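Local coordinates for protein minor fimbrium subunit Mfa5 (Porphyromonas gingivalis ATCC 33277, PDB 6TO1) that serves as an accessory subunit of the minor fimbriae, surface pili that mediate biofilm formation and adhesion to host cells and to other bacteria, at residues L115-K120 against A504-T509; H384-T389 against A395-I400. All coordinates share one frame; numbering follows the deposited sequence.

Interaction 1. Residues L115-K120 against A504-T509; sequences LKITTK and AKLTYT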
ATOM      1  N   LEU A 115       9.401 -10.198  14.167  1.00 21.87           N
ATOM      2  CA  LEU A 115       8.452  -9.095  14.069  1.00 18.26           C
ATOM      3  C   LEU A 115       8.219  -8.834  12.589  1.00 19.73           C
ATOM      4  O   LEU A 115       9.182  -8.740  11.814  1.00 18.20           O
ATOM      5  CB  LEU A 115       8.979  -7.834  14.750  1.00 19.94           C
ATOM      6  CG  LEU A 115       8.914  -7.863  16.279  1.00 22.39           C
ATOM      7  CD1 LEU A 115      10.125  -8.686  16.755  1.00 24.01           C
ATOM      8  CD2 LEU A 115       8.905  -6.475  16.838  1.00 26.28           C
ATOM      9  N   LYS A 116       6.952  -8.737  12.201  1.00 21.19           N
ATOM     10  CA  LYS A 116       6.578  -8.712  10.794  1.00 22.31           C
ATOM     11  C   LYS A 116       5.572  -7.596  10.549  1.00 19.94           C
ATOM     12  O   LYS A 116       4.618  -7.421  11.318  1.00 19.55           O
ATOM     13  CB  LYS A 116       5.980 -10.043  10.384  1.00 20.79           C
ATOM     14  CG  LYS A 116       5.553 -10.138   8.926  1.00 27.52           C
ATOM     15  CD  LYS A 116       4.703 -11.390   8.689  1.00 31.40           C
ATOM     16  CE  LYS A 116       5.527 -12.658   8.614  1.00 48.78           C
ATOM     17  NZ  LYS A 116       4.668 -13.874   8.459  1.00 54.62           N
ATOM     18  N   ILE A 117       5.810  -6.853   9.476  1.00 22.17           N
ATOM     19  CA  ILE A 117       4.943  -5.781   9.012  1.00 20.21           C
ATOM     20  C   ILE A 117       4.452  -6.193   7.633  1.00 17.13           C
ATOM     21  O   ILE A 117       5.264  -6.489   6.751  1.00 23.27           O
ATOM     22  CB  ILE A 117       5.692  -4.437   8.938  1.00 20.84           C
ATOM     23  CG1 ILE A 117       6.313  -4.069  10.279  1.00 21.51           C
ATOM     24  CG2 ILE A 117       4.714  -3.343   8.473  1.00 22.51           C
ATOM     25  CD1 ILE A 117       7.363  -2.915  10.152  1.00 22.46           C
ATOM     26  N   THR A 118       3.137  -6.181   7.438  1.00 18.70           N
ATOM     27  CA  THR A 118       2.537  -6.560   6.171  1.00 20.11           C
ATOM     28  C   THR A 118       1.713  -5.396   5.633  1.00 16.53           C
ATOM     29  O   THR A 118       0.919  -4.787   6.367  1.00 21.09           O
ATOM     30  CB  THR A 118       1.647  -7.798   6.314  1.00 25.58           C
ATOM     31  OG1 THR A 118       2.428  -8.889   6.793  1.00 27.95           O
ATOM     32  CG2 THR A 118       1.076  -8.192   4.961  1.00 29.88           C
ATOM     33  N   THR A 119       1.929  -5.082   4.371  1.00 19.57           N
ATOM     34  CA  THR A 119       1.164  -4.063   3.669  1.00 22.52           C
ATOM     35  C   THR A 119       0.262  -4.747   2.651  1.00 25.35           C
ATOM     36  O   THR A 119       0.635  -5.746   2.034  1.00 23.69           O
ATOM     37  CB  THR A 119       2.078  -3.069   2.950  1.00 19.37           C
ATOM     38  OG1 THR A 119       2.966  -3.781   2.091  1.00 22.37           O
ATOM     39  CG2 THR A 119       2.891  -2.254   3.943  1.00 22.38           C
ATOM     40  N   LYS A 120      -0.929  -4.186   2.455  1.00 22.86           N
ATOM     41  CA  LYS A 120      -1.836  -4.705   1.446  1.00 23.51           C
ATOM     42  C   LYS A 120      -1.849  -3.756   0.250  1.00 20.85           C
ATOM     43  O   LYS A 120      -0.803  -3.241  -0.149  1.00 23.31           O
ATOM     44  CB  LYS A 120      -3.221  -4.918   2.034  1.00 28.91           C
ATOM     45  CG  LYS A 120      -3.187  -5.991   3.179  1.00 30.94           C
ATOM     46  N   ALA A 504       6.333  -3.960  22.081  1.00 21.72           N
ATOM     47  CA  ALA A 504       6.864  -3.683  20.764  1.00 19.13           C
ATOM     48  C   ALA A 504       5.796  -2.900  20.012  1.00 18.31           C
ATOM     49  O   ALA A 504       4.615  -3.238  20.066  1.00 18.43           O
ATOM     50  CB  ALA A 504       7.262  -4.940  19.999  1.00 17.98           C
ATOM     51  N   LYS A 505       6.231  -1.863  19.314  1.00 19.34           N
ATOM     52  CA  LYS A 505       5.312  -0.919  18.690  1.00 23.33           C
ATOM     53  C   LYS A 505       5.890  -0.451  17.367  1.00 24.84           C
ATOM     54  O   LYS A 505       7.097  -0.232  17.253  1.00 25.75           O
ATOM     55  CB  LYS A 505       5.083   0.292  19.614  1.00 28.62           C
ATOM     56  CG  LYS A 505       4.288   1.431  19.013  1.00 39.87           C
ATOM     57  CD  LYS A 505       3.589   2.239  20.110  1.00 48.19           C
ATOM     58  CE  LYS A 505       4.524   3.229  20.775  1.00 53.06           C
ATOM     59  NZ  LYS A 505       3.808   4.512  21.079  1.00 68.31           N
ATOM     60  N   LEU A 506       5.024  -0.305  16.372  1.00 20.86           N
ATOM     61  CA  LEU A 506       5.398   0.331  15.122  1.00 21.18           C
ATOM     62  C   LEU A 506       4.800   1.734  15.118  1.00 23.03           C
ATOM     63  O   LEU A 506       3.599   1.896  15.346  1.00 23.05           O
ATOM     64  CB  LEU A 506       4.900  -0.472  13.915  1.00 19.40           C
ATOM     65  CG  LEU A 506       4.989   0.243  12.567  1.00 20.64           C
ATOM     66  CD1 LEU A 506       6.439   0.425  12.147  1.00 18.78           C
ATOM     67  CD2 LEU A 506       4.238  -0.510  11.494  1.00 22.20           C
ATOM     68  N   THR A 507       5.644   2.740  14.887  1.00 24.51           N
ATOM     69  CA  THR A 507       5.201   4.100  14.596  1.00 23.83           C
ATOM     70  C   THR A 507       5.575   4.394  13.153  1.00 20.55           C
ATOM     71  O   THR A 507       6.718   4.165  12.748  1.00 19.92           O
ATOM     72  CB  THR A 507       5.842   5.111  15.546  1.00 29.48           C
ATOM     73  OG1 THR A 507       5.640   4.675  16.898  1.00 27.67           O
ATOM     74  CG2 THR A 507       5.219   6.488  15.394  1.00 29.77           C
ATOM     75  N   TYR A 508       4.614   4.862  12.361  1.00 22.38           N
ATOM     76  CA  TYR A 508       4.916   4.946  10.936  1.00 19.93           C
ATOM     77  C   TYR A 508       4.164   6.079  10.252  1.00 20.48           C
ATOM     78  O   TYR A 508       3.185   6.623  10.766  1.00 21.28           O
ATOM     79  CB  TYR A 508       4.628   3.596  10.236  1.00 20.10           C
ATOM     80  CG  TYR A 508       3.157   3.213  10.111  1.00 22.04           C
ATOM     81  CD1 TYR A 508       2.474   3.405   8.918  1.00 19.57           C
ATOM     82  CD2 TYR A 508       2.455   2.647  11.175  1.00 22.91           C
ATOM     83  CE1 TYR A 508       1.131   3.078   8.788  1.00 23.43           C
ATOM     84  CE2 TYR A 508       1.116   2.296  11.045  1.00 20.80           C
ATOM     85  CZ  TYR A 508       0.458   2.534   9.841  1.00 25.16           C
ATOM     86  OH  TYR A 508      -0.860   2.224   9.643  1.00 23.49           O
ATOM     87  N   THR A 509       4.667   6.413   9.073  1.00 20.48           N
ATOM     88  CA  THR A 509       4.025   7.356   8.160  1.00 20.91           C
ATOM     89  C   THR A 509       3.348   6.554   7.055  1.00 19.12           C
ATOM     90  O   THR A 509       3.998   5.726   6.390  1.00 22.86           O
ATOM     91  CB  THR A 509       5.043   8.339   7.595  1.00 21.52           C
ATOM     92  OG1 THR A 509       5.613   9.058   8.685  1.00 22.77           O
ATOM     93  CG2 THR A 509       4.336   9.309   6.635  1.00 24.35           C
TER
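Thr119 OG1, two residues beyond the Ile117 that touches Leu506, is gripped twice: it donates to the carbonyl O of Leu460 and accepts from the backbone N of Ser463, which ties the end of strand 110-119 to the chain at Leu460 and to the start of strand 463-473. The contact itself is apolar. The two strands run the same way but belong to different sheets, as the spacing shows: Leu115 CA lies 8.8 Å from Ala504 CA and Ile117 CA 8.7 Å from Leu506 CA, too far for backbone pairing. Ile117 and Leu506 reach for each other tip to tip, with Ile117 CD1 4.0 Å from Leu506 CD1. Ile117 CG1 sits anti to its carbonyl carbon (chi1 -56°), and a nearly extended chi2 of 166° carries CD1 outward across the gap. Leu506 answers with both methyls, since its CD2 also lies 4.2 Å from Ile117 CG2. Two residues earlier on both strands, a single methyl does the work: Leu115 CD2 rests 3.9 Å from Ala504 CB, the longer leucine making up for the short alanine. Lys505, between the two inward residues of its strand, turns the other way, and its NZ bonds Gln518 OE1. Val413 of strand 408-417 and Val92 of strand 90-98 add further apolar surface to Leu506. Strands 110-119 and 501-510 lie in separate antiparallel sheets whose inward side chains meet, consistent with face-to-face packing in a beta-sandwich. With all four touching residues buried and methyl groups alone meeting, cohesion here probably rests on dispersion and the exclusion of water, without directional bonds.

Interaction 2. Residues H384-T389 against A395-I400; sequences HFFTAT and AAFDNI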
ATOM      1  N   HIS A 384      -2.570  13.571 -25.007  1.00 20.49           N
ATOM      2  CA  HIS A 384      -3.809  12.858 -24.731  1.00 19.74           C
ATOM      3  C   HIS A 384      -4.725  12.778 -25.951  1.00 19.34           C
ATOM      4  O   HIS A 384      -5.889  12.375 -25.822  1.00 19.41           O
ATOM      5  CB  HIS A 384      -4.558  13.515 -23.569  1.00 17.58           C
ATOM      6  CG  HIS A 384      -3.978  13.209 -22.228  1.00 21.69           C
ATOM      7  ND1 HIS A 384      -2.753  13.696 -21.817  1.00 26.72           N
ATOM      8  CD2 HIS A 384      -4.451  12.469 -21.202  1.00 27.91           C
ATOM      9  CE1 HIS A 384      -2.508  13.282 -20.591  1.00 28.61           C
ATOM     10  NE2 HIS A 384      -3.518  12.528 -20.199  1.00 25.83           N
ATOM     11  N   PHE A 385      -4.228  13.157 -27.120  1.00 18.39           N
ATOM     12  CA  PHE A 385      -4.876  12.908 -28.394  1.00 17.79           C
ATOM     13  C   PHE A 385      -4.091  11.843 -29.147  1.00 24.88           C
ATOM     14  O   PHE A 385      -2.852  11.838 -29.118  1.00 22.66           O
ATOM     15  CB  PHE A 385      -4.926  14.188 -29.251  1.00 18.71           C
ATOM     16  CG  PHE A 385      -5.201  13.934 -30.684  1.00 17.19           C
ATOM     17  CD1 PHE A 385      -6.492  13.725 -31.129  1.00 17.25           C
ATOM     18  CD2 PHE A 385      -4.166  13.892 -31.613  1.00 22.14           C
ATOM     19  CE1 PHE A 385      -6.757  13.498 -32.462  1.00 22.65           C
ATOM     20  CE2 PHE A 385      -4.431  13.642 -32.952  1.00 23.71           C
ATOM     21  CZ  PHE A 385      -5.729  13.464 -33.372  1.00 17.73           C
ATOM     22  N   PHE A 386      -4.794  10.959 -29.844  1.00 21.23           N
ATOM     23  CA  PHE A 386      -4.142  10.125 -30.844  1.00 17.17           C
ATOM     24  C   PHE A 386      -5.113   9.782 -31.963  1.00 23.56           C
ATOM     25  O   PHE A 386      -6.331   9.815 -31.788  1.00 20.83           O
ATOM     26  CB  PHE A 386      -3.516   8.862 -30.211  1.00 25.53           C
ATOM     27  CG  PHE A 386      -4.484   7.938 -29.512  1.00 24.85           C
ATOM     28  CD1 PHE A 386      -5.171   6.974 -30.231  1.00 24.41           C
ATOM     29  CD2 PHE A 386      -4.661   7.995 -28.137  1.00 25.98           C
ATOM     30  CE1 PHE A 386      -6.041   6.102 -29.600  1.00 26.98           C
ATOM     31  CE2 PHE A 386      -5.543   7.126 -27.496  1.00 28.08           C
ATOM     32  CZ  PHE A 386      -6.209   6.172 -28.234  1.00 23.13           C
ATOM     33  N   THR A 387      -4.555   9.518 -33.138  1.00 22.13           N
ATOM     34  CA  THR A 387      -5.363   9.083 -34.264  1.00 18.76           C
ATOM     35  C   THR A 387      -5.691   7.605 -34.098  1.00 22.08           C
ATOM     36  O   THR A 387      -4.917   6.840 -33.526  1.00 25.60           O
ATOM     37  CB  THR A 387      -4.639   9.299 -35.593  1.00 23.06           C
ATOM     38  OG1 THR A 387      -3.381   8.620 -35.538  1.00 29.31           O
ATOM     39  CG2 THR A 387      -4.400  10.784 -35.838  1.00 24.06           C
ATOM     40  N   ALA A 388      -6.843   7.206 -34.627  1.00 24.37           N
ATOM     41  CA  ALA A 388      -7.348   5.854 -34.435  1.00 25.07           C
ATOM     42  C   ALA A 388      -6.712   4.873 -35.426  1.00 22.83           C
ATOM     43  O   ALA A 388      -7.393   4.182 -36.186  1.00 24.84           O
ATOM     44  CB  ALA A 388      -8.861   5.857 -34.566  1.00 20.39           C
ATOM     45  N   THR A 389      -5.384   4.815 -35.396  1.00 24.72           N
ATOM     46  CA  THR A 389      -4.697   3.783 -36.161  1.00 28.55           C
ATOM     47  C   THR A 389      -4.792   2.453 -35.425  1.00 32.07           C
ATOM     48  O   THR A 389      -4.885   2.427 -34.193  1.00 28.68           O
ATOM     49  CB  THR A 389      -3.225   4.117 -36.366  1.00 26.35           C
ATOM     50  OG1 THR A 389      -2.537   4.013 -35.112  1.00 29.00           O
ATOM     51  CG2 THR A 389      -3.052   5.504 -36.935  1.00 32.21           C
ATOM     52  N   ALA A 395      -3.029  -0.202 -28.223  1.00 29.96           N
ATOM     53  CA  ALA A 395      -2.226   0.124 -27.060  1.00 35.06           C
ATOM     54  C   ALA A 395      -2.955   0.963 -26.016  1.00 36.81           C
ATOM     55  O   ALA A 395      -2.447   1.106 -24.902  1.00 36.56           O
ATOM     56  CB  ALA A 395      -0.960   0.868 -27.499  1.00 37.18           C
ATOM     57  N   ALA A 396      -4.132   1.493 -26.321  1.00 30.42           N
ATOM     58  CA  ALA A 396      -4.692   2.539 -25.479  1.00 28.69           C
ATOM     59  C   ALA A 396      -5.376   2.001 -24.222  1.00 28.88           C
ATOM     60  O   ALA A 396      -6.020   0.950 -24.234  1.00 28.69           O
ATOM     61  CB  ALA A 396      -5.710   3.360 -26.280  1.00 24.40           C
ATOM     62  N   PHE A 397      -5.269   2.782 -23.139  1.00 25.11           N
ATOM     63  CA  PHE A 397      -6.030   2.573 -21.889  1.00 27.54           C
ATOM     64  C   PHE A 397      -5.661   1.253 -21.212  1.00 35.59           C
ATOM     65  O   PHE A 397      -6.525   0.543 -20.690  1.00 38.27           O
ATOM     66  CB  PHE A 397      -7.547   2.671 -22.121  1.00 25.80           C
ATOM     67  CG  PHE A 397      -7.942   3.959 -22.792  1.00 21.63           C
ATOM     68  CD1 PHE A 397      -7.717   5.162 -22.150  1.00 29.09           C
ATOM     69  CD2 PHE A 397      -8.450   3.968 -24.068  1.00 23.62           C
ATOM     70  CE1 PHE A 397      -8.006   6.344 -22.763  1.00 25.95           C
ATOM     71  CE2 PHE A 397      -8.746   5.166 -24.693  1.00 25.00           C
ATOM     72  CZ  PHE A 397      -8.513   6.342 -24.044  1.00 22.69           C
ATOM     73  N   ASP A 398      -4.364   0.950 -21.186  1.00 35.50           N
ATOM     74  CA  ASP A 398      -3.915  -0.338 -20.660  1.00 50.19           C
ATOM     75  C   ASP A 398      -4.100  -0.428 -19.148  1.00 51.25           C
ATOM     76  O   ASP A 398      -4.495  -1.480 -18.628  1.00 56.98           O
ATOM     77  CB  ASP A 398      -2.444  -0.567 -21.017  1.00 45.76           C
ATOM     78  CG  ASP A 398      -2.260  -1.310 -22.326  1.00 63.00           C
ATOM     79  OD1 ASP A 398      -3.254  -1.851 -22.861  1.00 57.31           O
ATOM     80  OD2 ASP A 398      -1.108  -1.350 -22.821  1.00 66.59           O
ATOM     81  N   ASN A 399      -3.792   0.646 -18.419  1.00 39.53           N
ATOM     82  CA  ASN A 399      -3.911   0.646 -16.956  1.00 51.82           C
ATOM     83  C   ASN A 399      -4.594   1.938 -16.532  1.00 46.31           C
ATOM     84  O   ASN A 399      -3.948   2.879 -16.064  1.00 44.26           O
ATOM     85  CB  ASN A 399      -2.554   0.492 -16.292  1.00 59.82           C
ATOM     86  CG  ASN A 399      -1.945  -0.859 -16.542  1.00 67.67           C
ATOM     87  OD1 ASN A 399      -1.118  -1.017 -17.439  1.00 78.03           O
ATOM     88  ND2 ASN A 399      -2.362  -1.855 -15.763  1.00 62.44           N
ATOM     89  N   ILE A 400      -5.914   1.988 -16.702  1.00 40.95           N
ATOM     90  CA  ILE A 400      -6.620   3.198 -16.322  1.00 36.16           C
ATOM     91  C   ILE A 400      -6.642   3.346 -14.812  1.00 23.61           C
ATOM     92  O   ILE A 400      -6.722   4.464 -14.291  1.00 35.60           O
ATOM     93  CB  ILE A 400      -8.038   3.205 -16.911  1.00 26.67           C
ATOM     94  CG1 ILE A 400      -8.602   4.631 -16.864  1.00 35.26           C
ATOM     95  CG2 ILE A 400      -8.953   2.265 -16.180  1.00 32.40           C
ATOM     96  CD1 ILE A 400      -7.889   5.589 -17.852  1.00 37.75           C
TER
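Phe386, in the extended conformation of strand 385-387, faces Ala396 in the loop after helix 390-395 with their CA atoms 9.3 Å apart, and Phe397 adopts a left-handed helical backbone conformation (phi 64°, psi 42°). That separation is bridged mainly by the Phe386 ring. Its CG stands between the backbone N and the carbonyl carbon (chi1 61°), and from there the far end of the ring reaches the loop. Phe386 CZ comes within 3.5 Å of Ala396 CB, a close approach, while Phe386 CE2 lies 4.0 Å from the same methyl. The methyl lies obliquely to the ring. Phe397 comes to the edge of the Phe386 ring, close to its plane, but loosely: Phe386 CZ and Phe397 CE2 are 4.5 Å apart. Phe397 also meets Phe156 and His359, both edge-to-face. Lys159 NZ secures the loop on its polar side, taking the carbonyl O of Ala396 in a hydrogen bond and Asp398 OD1 in a salt bridge. At the other end of the connection Ala388 centres an inverse gamma turn, in which Thr389 N makes a weak bond of 2.8 Å to Thr387 O. Thr389 then acts as N-cap of helix 390-395, its OG1 bonded to Asn392 N. The contact thus closes a short strand-helix-loop unit at the margin of the mixed sheet: strand 385-387 is outermost and pairs in parallel with 357-362, Phe385 and Thr387 pack on helix 369-378, and Phe386 turns toward helix 390-395 and the loop that follows it.

In the fold
The centres of interactions 1 and 2 are 39 Å apart and their nearest atoms about 16 Å, so the two do not touch. Along the chain, however, interaction 2 falls wholly between the two strands joined by interaction 1. This topology fits a von Willebrand factor type A domain inserted into a beta-sandwich: the chain leaves strand 110-119, builds the mixed sheet that strand 385-387 borders, and returns through strand 408-417, the sheet neighbour of 501-510. Interaction 2 belongs to the inserted domain, the same one that holds the magnesium ion bound by Ser135, Ser137 and Thr207.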